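Local coordinates for aminotransferase, class III (Thermomicrobium roseum, PDB 6IO1), which probably transfers amino groups between amines and carbonyl compounds with pyridoxal 5'-phosphate as cofactor, acting as a thermostable (S)-enantioselective omega-transaminase, at residues T185-Y190 and P228-G233. Residues are numbered along the deposited sequence; the frame is centred on the assembly and turned at random.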
loop_
_atom_site.group_PDB
_atom_site.type_symbol
_atom_site.label_atom_id
_atom_site.label_comp_id
_atom_site.label_asym_id
_atom_site.label_seq_id
_atom_site.Cartn_x
_atom_site.Cartn_y
_atom_site.Cartn_z
ATOM N N THR B 185 19.124 19.850 -4.105
ATOM C CA THR B 185 20.352 19.079 -3.960
ATOM C C THR B 185 20.381 18.357 -2.619
ATOM O O THR B 185 19.860 18.843 -1.612
ATOM C CB THR B 185 21.590 19.971 -4.087
ATOM O OG1 THR B 185 21.731 20.778 -2.911
ATOM C CG2 THR B 185 21.493 20.859 -5.313
ATOM N N ALA B 186 20.959 17.153 -2.625
ATOM C CA ALA B 186 21.097 16.343 -1.393
ATOM C C ALA B 186 22.203 16.941 -0.514
ATOM O O ALA B 186 23.223 17.384 -1.076
ATOM C CB ALA B 186 21.409 14.915 -1.766
ATOM N N PRO B 187 22.078 16.932 0.833
ATOM C CA PRO B 187 23.133 17.452 1.706
ATOM C C PRO B 187 24.146 16.306 1.837
ATOM O O PRO B 187 24.228 15.694 2.886
ATOM C CB PRO B 187 22.394 17.674 3.031
ATOM C CG PRO B 187 21.325 16.603 3.034
ATOM C CD PRO B 187 20.920 16.441 1.583
ATOM N N TYR B 188 24.890 16.072 0.752
ATOM C CA TYR B 188 25.852 14.976 0.626
ATOM C C TYR B 188 27.248 15.596 0.585
ATOM O O TYR B 188 27.779 15.910 -0.480
ATOM C CB TYR B 188 25.512 14.170 -0.625
ATOM C CG TYR B 188 26.378 12.977 -0.953
ATOM C CD1 TYR B 188 27.080 12.293 0.029
ATOM C CD2 TYR B 188 26.466 12.517 -2.260
ATOM C CE1 TYR B 188 27.860 11.196 -0.294
ATOM C CE2 TYR B 188 27.239 11.425 -2.587
ATOM C CZ TYR B 188 27.935 10.767 -1.602
ATOM O OH TYR B 188 28.707 9.677 -1.929
ATOM N N LYS B 189 27.847 15.761 1.769
ATOM C CA LYS B 189 29.091 16.519 1.890
ATOM C C LYS B 189 30.259 15.835 1.187
ATOM O O LYS B 189 31.137 16.512 0.640
ATOM C CB LYS B 189 29.425 16.742 3.364
ATOM C CG LYS B 189 30.418 17.862 3.610
ATOM C CD LYS B 189 30.795 17.945 5.078
ATOM C CE LYS B 189 31.594 19.201 5.365
ATOM N NZ LYS B 189 32.378 19.098 6.627
ATOM N N TYR B 190 30.299 14.500 1.208
ATOM C CA TYR B 190 31.461 13.777 0.694
ATOM C C TYR B 190 31.748 14.126 -0.762
ATOM O O TYR B 190 32.913 14.215 -1.167
ATOM C CB TYR B 190 31.247 12.272 0.850
ATOM C CG TYR B 190 32.361 11.414 0.294
ATOM C CD1 TYR B 190 33.637 11.454 0.841
ATOM C CD2 TYR B 190 32.132 10.555 -0.773
ATOM C CE1 TYR B 190 34.654 10.666 0.339
ATOM C CE2 TYR B 190 33.144 9.764 -1.283
ATOM C CZ TYR B 190 34.403 9.824 -0.725
ATOM O OH TYR B 190 35.411 9.037 -1.233
ATOM N N PRO B 228 14.931 12.498 7.773
ATOM C CA PRO B 228 15.979 13.078 8.633
ATOM C C PRO B 228 17.365 12.619 8.223
ATOM O O PRO B 228 18.287 13.437 8.101
ATOM C CB PRO B 228 15.591 12.588 10.036
ATOM C CG PRO B 228 14.134 12.273 9.946
ATOM C CD PRO B 228 13.906 11.780 8.549
ATOM N N VAL B 229 17.532 11.319 8.001
ATOM C CA VAL B 229 18.707 10.760 7.348
ATOM C C VAL B 229 18.217 9.988 6.133
ATOM O O VAL B 229 17.436 9.037 6.272
ATOM C CB VAL B 229 19.512 9.849 8.289
ATOM C CG1 VAL B 229 20.667 9.202 7.540
ATOM C CG2 VAL B 229 20.017 10.635 9.487
ATOM N N GLN B 230 18.659 10.400 4.947
ATOM C CA GLN B 230 18.268 9.697 3.733
ATOM C C GLN B 230 18.798 8.273 3.789
ATOM O O GLN B 230 19.972 8.052 4.088
ATOM C CB GLN B 230 18.803 10.428 2.500
ATOM C CG GLN B 230 18.123 11.764 2.235
ATOM C CD GLN B 230 18.852 12.603 1.203
ATOM O OE1 GLN B 230 20.032 12.914 1.359
ATOM N NE2 GLN B 230 18.147 12.976 0.141
ATOM N N GLY B 231 17.931 7.301 3.522
ATOM C CA GLY B 231 18.306 5.913 3.711
ATOM C C GLY B 231 18.626 5.159 2.439
ATOM O O GLY B 231 19.770 4.743 2.230
ATOM N N ALA B 232 17.622 4.972 1.580
ATOM C CA ALA B 232 17.846 4.244 0.338
ATOM C C ALA B 232 18.756 5.018 -0.606
ATOM O O ALA B 232 19.486 4.411 -1.399
ATOM C CB ALA B 232 16.513 3.934 -0.340
ATOM N N GLY B 233 18.720 6.350 -0.545
ATOM C CA GLY B 233 19.568 7.161 -1.397
ATOM C C GLY B 233 21.051 7.000 -1.135
ATOM O O GLY B 233 21.864 7.371 -1.988
#
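The amide end of Q230 reaches over to A186 and P187, joining two loops at the mixed seven-stranded sheet of this class-III, pyridoxal-phosphate-dependent aminotransferase fold. One loop leaves the edge strand 181-184. The other follows strand 221-226, two places further in. The contact is small and buried, with 80 Å² covered in total. Its tight part is a single oxygen. Q230 OE1 lies 3.6 Å from P187 CD and 4.0 Å from A186 CB, both van der Waals contacts. The backbones stay well apart, with A186 CA 8.9 Å from Q230 CA, and the glutamine side chain spans most of the gap to A186 CB and the P187 ring. Its CG stands anti to the carbonyl carbon (chi1 -70°), and the chain runs extended beyond it (chi2 168°). The other half of the amide is fixed elsewhere: NE2 is hydrogen-bonded to R151 O, which helps set the amide's rotation. P187 is the centre of an inverse gamma turn that leads into helix 189-192, with Y188 as its N-cap residue. The looser side lies away from this oxygen, where T185, K189, Y190, A232 and G233 are partly exposed. There K189 forms a salt bridge with D198, while A232 touches Y154 of the cofactor pocket. The Q230 side chain is about 8 Å from the bound PMP. Within the gamma turn, Y188 N makes a weak 2.8 Å hydrogen bond to A186 O.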